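Local atomic coordinates of ectonucleoside triphosphate diphosphohydrolase 4 (Homo sapiens, PDB entry 6WG5), a protein that belongs to the GDA1/CD39 family of nucleoside phosphatases, which share an actin-like fold. Residues S385-M397 and L429-Q442. Residues are numbered along the deposited sequence; the frame is centred on the assembly and turned at random.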
loop_
_atom_site.group_PDB
_atom_site.type_symbol
_atom_site.label_atom_id
_atom_site.label_comp_id
_atom_site.label_asym_id
_atom_site.label_seq_id
_atom_site.Cartn_x
_atom_site.Cartn_y
_atom_site.Cartn_z
ATOM N N SER A 385 -7.851 -1.898 -1.977
ATOM C CA SER A 385 -8.678 -2.159 -0.794
ATOM C C SER A 385 -10.060 -1.555 -1.016
ATOM O O SER A 385 -10.708 -1.902 -2.017
ATOM C CB SER A 385 -7.925 -1.664 0.441
ATOM O OG SER A 385 -6.779 -2.459 0.680
ATOM N N GLU A 386 -10.551 -0.675 -0.137
ATOM C CA GLU A 386 -11.925 -0.194 -0.244
ATOM C C GLU A 386 -12.202 0.464 -1.589
ATOM O O GLU A 386 -13.341 0.425 -2.069
ATOM C CB GLU A 386 -12.224 0.787 0.890
ATOM C CG GLU A 386 -12.227 0.149 2.267
ATOM C CD GLU A 386 -13.308 -0.901 2.418
ATOM O OE1 GLU A 386 -14.348 -0.785 1.734
ATOM O OE2 GLU A 386 -13.116 -1.845 3.216
ATOM N N PHE A 387 -11.191 1.079 -2.209
ATOM C CA PHE A 387 -11.398 1.666 -3.528
ATOM C C PHE A 387 -11.887 0.626 -4.528
ATOM O O PHE A 387 -12.642 0.957 -5.449
ATOM C CB PHE A 387 -10.111 2.322 -4.024
ATOM C CG PHE A 387 -9.780 3.606 -3.323
ATOM C CD1 PHE A 387 -10.451 4.776 -3.644
ATOM C CD2 PHE A 387 -8.800 3.647 -2.344
ATOM C CE1 PHE A 387 -10.153 5.963 -2.998
ATOM C CE2 PHE A 387 -8.497 4.829 -1.694
ATOM C CZ PHE A 387 -9.174 5.989 -2.024
ATOM N N TYR A 388 -11.478 -0.631 -4.363
ATOM C CA TYR A 388 -11.965 -1.710 -5.210
ATOM C C TYR A 388 -13.231 -2.351 -4.652
ATOM O O TYR A 388 -14.178 -2.609 -5.402
ATOM C CB TYR A 388 -10.878 -2.773 -5.381
ATOM C CG TYR A 388 -11.270 -3.898 -6.307
ATOM C CD1 TYR A 388 -11.215 -3.738 -7.684
ATOM C CD2 TYR A 388 -11.696 -5.122 -5.806
ATOM C CE1 TYR A 388 -11.570 -4.765 -8.538
ATOM C CE2 TYR A 388 -12.056 -6.155 -6.652
ATOM C CZ TYR A 388 -11.990 -5.971 -8.017
ATOM O OH TYR A 388 -12.347 -6.993 -8.868
ATOM N N TYR A 389 -13.266 -2.613 -3.343
ATOM C CA TYR A 389 -14.435 -3.249 -2.746
ATOM C C TYR A 389 -15.679 -2.380 -2.903
ATOM O O TYR A 389 -16.782 -2.897 -3.117
ATOM C CB TYR A 389 -14.172 -3.541 -1.269
ATOM C CG TYR A 389 -12.982 -4.437 -1.017
ATOM C CD1 TYR A 389 -12.701 -5.508 -1.854
ATOM C CD2 TYR A 389 -12.134 -4.210 0.059
ATOM C CE1 TYR A 389 -11.614 -6.330 -1.625
ATOM C CE2 TYR A 389 -11.043 -5.026 0.295
ATOM C CZ TYR A 389 -10.789 -6.083 -0.550
ATOM O OH TYR A 389 -9.705 -6.898 -0.319
ATOM N N CYS A 390 -15.524 -1.060 -2.807
ATOM C CA CYS A 390 -16.665 -0.159 -2.894
ATOM C C CYS A 390 -17.128 0.084 -4.325
ATOM O O CYS A 390 -18.232 0.607 -4.516
ATOM C CB CYS A 390 -16.333 1.180 -2.234
ATOM S SG CYS A 390 -16.204 1.107 -0.429
ATOM N N THR A 391 -16.322 -0.268 -5.326
ATOM C CA THR A 391 -16.740 -0.155 -6.719
ATOM C C THR A 391 -17.168 -1.483 -7.322
ATOM O O THR A 391 -17.981 -1.491 -8.250
ATOM C CB THR A 391 -15.615 0.433 -7.582
ATOM O OG1 THR A 391 -14.432 -0.367 -7.457
ATOM C CG2 THR A 391 -15.306 1.867 -7.176
ATOM N N GLU A 392 -16.655 -2.604 -6.816
ATOM C CA GLU A 392 -16.866 -3.906 -7.437
ATOM C C GLU A 392 -17.785 -4.833 -6.656
ATOM O O GLU A 392 -18.632 -5.492 -7.259
ATOM C CB GLU A 392 -15.519 -4.611 -7.642
ATOM C CG GLU A 392 -15.633 -5.993 -8.267
ATOM C CD GLU A 392 -16.348 -5.970 -9.602
ATOM O OE1 GLU A 392 -16.321 -4.913 -10.271
ATOM O OE2 GLU A 392 -16.943 -7.004 -9.979
ATOM N N ASP A 393 -17.647 -4.908 -5.331
ATOM C CA ASP A 393 -18.246 -6.015 -4.589
ATOM C C ASP A 393 -19.761 -6.066 -4.755
ATOM O O ASP A 393 -20.333 -7.154 -4.898
ATOM C CB ASP A 393 -17.862 -5.928 -3.113
ATOM C CG ASP A 393 -16.520 -6.582 -2.824
ATOM O OD1 ASP A 393 -15.750 -6.819 -3.781
ATOM O OD2 ASP A 393 -16.234 -6.866 -1.642
ATOM N N VAL A 394 -20.437 -4.912 -4.742
ATOM C CA VAL A 394 -21.876 -4.860 -4.961
ATOM C C VAL A 394 -22.243 -4.003 -6.166
ATOM O O VAL A 394 -23.172 -4.341 -6.909
ATOM C CB VAL A 394 -22.626 -4.373 -3.702
ATOM C CG1 VAL A 394 -22.321 -5.276 -2.523
ATOM C CG2 VAL A 394 -22.287 -2.935 -3.377
ATOM N N LEU A 395 -21.536 -2.894 -6.387
ATOM C CA LEU A 395 -21.819 -2.066 -7.554
ATOM C C LEU A 395 -21.289 -2.681 -8.844
ATOM O O LEU A 395 -21.783 -2.343 -9.925
ATOM C CB LEU A 395 -21.234 -0.665 -7.361
ATOM C CG LEU A 395 -21.660 0.047 -6.074
ATOM C CD1 LEU A 395 -21.084 1.459 -6.019
ATOM C CD2 LEU A 395 -23.181 0.079 -5.934
ATOM N N ARG A 396 -20.297 -3.567 -8.757
ATOM C CA ARG A 396 -19.860 -4.369 -9.900
ATOM C C ARG A 396 -19.280 -3.501 -11.014
ATOM O O ARG A 396 -19.514 -3.743 -12.200
ATOM C CB ARG A 396 -21.012 -5.224 -10.430
ATOM C CG ARG A 396 -21.515 -6.256 -9.439
ATOM C CD ARG A 396 -20.517 -7.388 -9.268
ATOM N NE ARG A 396 -21.160 -8.694 -9.383
ATOM C CZ ARG A 396 -20.508 -9.841 -9.547
ATOM N NH1 ARG A 396 -19.184 -9.853 -9.621
ATOM N NH2 ARG A 396 -21.185 -10.977 -9.643
ATOM N N MET A 397 -18.507 -2.487 -10.636
ATOM C CA MET A 397 -17.845 -1.627 -11.609
ATOM C C MET A 397 -16.415 -1.336 -11.181
ATOM O O MET A 397 -15.933 -0.203 -11.287
ATOM C CB MET A 397 -18.624 -0.331 -11.818
ATOM C CG MET A 397 -19.129 0.311 -10.546
ATOM S SD MET A 397 -19.832 1.934 -10.874
ATOM C CE MET A 397 -21.168 1.518 -11.996
ATOM N N LEU A 429 -26.289 -12.425 -6.115
ATOM C CA LEU A 429 -26.169 -11.420 -7.165
ATOM C C LEU A 429 -24.831 -10.700 -7.110
ATOM O O LEU A 429 -24.339 -10.228 -8.142
ATOM C CB LEU A 429 -27.310 -10.411 -7.048
ATOM C CG LEU A 429 -27.338 -9.290 -8.092
ATOM C CD1 LEU A 429 -27.652 -9.843 -9.477
ATOM C CD2 LEU A 429 -28.347 -8.225 -7.691
ATOM N N TYR A 430 -24.227 -10.607 -5.933
ATOM C CA TYR A 430 -23.036 -9.801 -5.738
ATOM C C TYR A 430 -21.788 -10.676 -5.792
ATOM O O TYR A 430 -21.855 -11.902 -5.913
ATOM C CB TYR A 430 -23.144 -9.039 -4.416
ATOM C CG TYR A 430 -24.409 -8.219 -4.329
ATOM C CD1 TYR A 430 -24.665 -7.211 -5.248
ATOM C CD2 TYR A 430 -25.351 -8.457 -3.339
ATOM C CE1 TYR A 430 -25.818 -6.458 -5.183
ATOM C CE2 TYR A 430 -26.511 -7.706 -3.264
ATOM C CZ TYR A 430 -26.739 -6.709 -4.190
ATOM O OH TYR A 430 -27.891 -5.957 -4.126
ATOM N N ALA A 431 -20.629 -10.028 -5.717
ATOM C CA ALA A 431 -19.366 -10.749 -5.784
ATOM C C ALA A 431 -19.254 -11.727 -4.623
ATOM O O ALA A 431 -19.705 -11.451 -3.509
ATOM C CB ALA A 431 -18.195 -9.766 -5.762
ATOM N N SER A 432 -18.645 -12.885 -4.890
ATOM C CA SER A 432 -18.477 -13.893 -3.850
ATOM C C SER A 432 -17.679 -13.368 -2.664
ATOM O O SER A 432 -17.752 -13.952 -1.576
ATOM C CB SER A 432 -17.798 -15.135 -4.430
ATOM O OG SER A 432 -16.555 -14.804 -5.026
ATOM N N HIS A 433 -16.922 -12.284 -2.847
ATOM C CA HIS A 433 -16.180 -11.684 -1.743
ATOM C C HIS A 433 -17.083 -10.912 -0.791
ATOM O O HIS A 433 -16.708 -10.706 0.369
ATOM C CB HIS A 433 -15.094 -10.753 -2.290
ATOM C CG HIS A 433 -14.297 -10.060 -1.227
ATOM N ND1 HIS A 433 -14.515 -8.746 -0.870
ATOM C CD2 HIS A 433 -13.280 -10.497 -0.447
ATOM C CE1 HIS A 433 -13.668 -8.405 0.086
ATOM N NE2 HIS A 433 -12.908 -9.450 0.361
ATOM N N ALA A 434 -18.259 -10.489 -1.247
ATOM C CA ALA A 434 -19.110 -9.611 -0.459
ATOM C C ALA A 434 -19.863 -10.406 0.599
ATOM O O ALA A 434 -20.518 -11.406 0.289
ATOM C CB ALA A 434 -20.098 -8.873 -1.363
ATOM N N ASP A 435 -19.763 -9.958 1.845
ATOM C CA ASP A 435 -20.479 -10.536 2.971
ATOM C C ASP A 435 -21.540 -9.549 3.451
ATOM O O ASP A 435 -21.754 -8.491 2.853
ATOM C CB ASP A 435 -19.504 -10.906 4.093
ATOM C CG ASP A 435 -18.613 -9.748 4.501
ATOM O OD1 ASP A 435 -18.917 -8.597 4.123
ATOM O OD2 ASP A 435 -17.609 -9.990 5.206
ATOM N N LEU A 436 -22.215 -9.905 4.546
ATOM C CA LEU A 436 -23.278 -9.048 5.059
ATOM C C LEU A 436 -22.736 -7.722 5.576
ATOM O O LEU A 436 -23.428 -6.700 5.499
ATOM C CB LEU A 436 -24.052 -9.775 6.157
ATOM C CG LEU A 436 -25.051 -10.816 5.645
ATOM C CD1 LEU A 436 -25.546 -11.690 6.784
ATOM C CD2 LEU A 436 -26.227 -10.152 4.928
ATOM N N HIS A 437 -21.511 -7.712 6.103
ATOM C CA HIS A 437 -20.891 -6.452 6.501
ATOM C C HIS A 437 -20.730 -5.526 5.300
ATOM O O HIS A 437 -21.002 -4.324 5.391
ATOM C CB HIS A 437 -19.539 -6.726 7.159
ATOM C CG HIS A 437 -18.920 -5.525 7.802
ATOM N ND1 HIS A 437 -18.278 -4.542 7.082
ATOM C CD2 HIS A 437 -18.835 -5.155 9.103
ATOM C CE1 HIS A 437 -17.830 -3.614 7.908
ATOM N NE2 HIS A 437 -18.156 -3.961 9.141
ATOM N N ARG A 438 -20.288 -6.071 4.165
ATOM C CA ARG A 438 -20.205 -5.277 2.944
ATOM C C ARG A 438 -21.577 -4.754 2.539
ATOM O O ARG A 438 -21.720 -3.585 2.162
ATOM C CB ARG A 438 -19.593 -6.117 1.821
ATOM C CG ARG A 438 -19.796 -5.566 0.413
ATOM C CD ARG A 438 -19.256 -4.156 0.265
ATOM N NE ARG A 438 -17.885 -4.033 0.751
ATOM C CZ ARG A 438 -17.216 -2.886 0.827
ATOM N NH1 ARG A 438 -17.788 -1.748 0.444
ATOM N NH2 ARG A 438 -15.974 -2.874 1.289
ATOM N N LEU A 439 -22.599 -5.608 2.612
ATOM C CA LEU A 439 -23.939 -5.199 2.208
ATOM C C LEU A 439 -24.455 -4.060 3.082
ATOM O O LEU A 439 -25.151 -3.158 2.598
ATOM C CB LEU A 439 -24.885 -6.399 2.280
ATOM C CG LEU A 439 -26.198 -6.273 1.509
ATOM C CD1 LEU A 439 -25.966 -6.463 0.012
ATOM C CD2 LEU A 439 -27.217 -7.273 2.029
ATOM N N LYS A 440 -24.117 -4.081 4.371
ATOM C CA LYS A 440 -24.655 -3.107 5.312
ATOM C C LYS A 440 -23.918 -1.775 5.244
ATOM O O LYS A 440 -24.547 -0.714 5.317
ATOM C CB LYS A 440 -24.589 -3.682 6.725
ATOM C CG LYS A 440 -24.933 -2.711 7.838
ATOM C CD LYS A 440 -25.120 -3.470 9.144
ATOM C CE LYS A 440 -25.311 -2.548 10.334
ATOM N NZ LYS A 440 -25.273 -3.321 11.610
ATOM N N TYR A 441 -22.593 -1.804 5.102
ATOM C CA TYR A 441 -21.777 -0.600 5.196
ATOM C C TYR A 441 -21.277 -0.110 3.842
ATOM O O TYR A 441 -20.456 0.813 3.795
ATOM C CB TYR A 441 -20.598 -0.848 6.142
ATOM C CG TYR A 441 -21.042 -1.120 7.560
ATOM C CD1 TYR A 441 -21.561 -0.102 8.348
ATOM C CD2 TYR A 441 -20.952 -2.392 8.108
ATOM C CE1 TYR A 441 -21.978 -0.340 9.641
ATOM C CE2 TYR A 441 -21.366 -2.641 9.407
ATOM C CZ TYR A 441 -21.878 -1.610 10.168
ATOM O OH TYR A 441 -22.294 -1.841 11.461
ATOM N N GLN A 442 -21.756 -0.696 2.742
ATOM C CA GLN A 442 -21.380 -0.211 1.417
ATOM C C GLN A 442 -21.699 1.270 1.259
ATOM O O GLN A 442 -20.906 2.026 0.685
ATOM C CB GLN A 442 -22.098 -1.028 0.339
ATOM C CG GLN A 442 -22.190 -0.358 -1.040
ATOM C CD GLN A 442 -20.859 -0.301 -1.767
ATOM O OE1 GLN A 442 -19.930 -1.044 -1.453
ATOM N NE2 GLN A 442 -20.764 0.587 -2.748
HETATM O O HOH W 1 -19.314 -2.184 -4.258
HETATM O O HOH W 2 -16.458 -7.183 0.850
#
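Tyr389 and His433 form an offset stack, ring centroids 4.6 Å apart and planes 19° from parallel. The imidazole CE1 lies over one face of the phenol, toward the rim; Ser385 O lies over the opposite face. In its own plane, at the edge, His433 ND1 donates to Asp393 OD2 at 2.7 Å. The carboxylate is met on its syn side. With CG of His433 anti to the backbone N (chi1 179°), the ring reaches both Tyr389 and Asp393. The guanidinium of Arg438 has the CB of Tyr389 over one face. At its edge Arg438 NH2 donates to Glu386 OE1 at 2.7 Å, a salt bridge almost in the guanidinium plane, while Arg438 NH1 donates to Cys390 SG at 3.4 Å. Arg438 NH1 also donates to Gln442 OE1 of its own helix. The chain of Arg438 is bent at chi2 and chi3, which brings the guanidinium to Glu386 and Cys390. Val394 CG1 sits over one face of the Tyr430 ring in a CH-pi contact, and Leu429 CG over the other.

Helix 386-392 follows strand 381-385 of a mixed sheet in this actin-like fold. Its axis runs at 84° to that of helix 436-442, whose N-cap Asp435 accepts from Arg438 N. The loop 429-435 before that helix packs on residues 393-396. There Ala431 N donates to Asp393 O at 3.0 Å, in the carbonyl plane.

Gln442 NE2 donates to Cys390 O at 3.1 Å, nearly straight. Gln442 CD packs on Val394 CG2 at 3.4 Å. A water joins Gln442 OE1, Tyr389 O and Val394 N. Tyr413 of helix 403-414 touches the side chains of Val394 and Gln442.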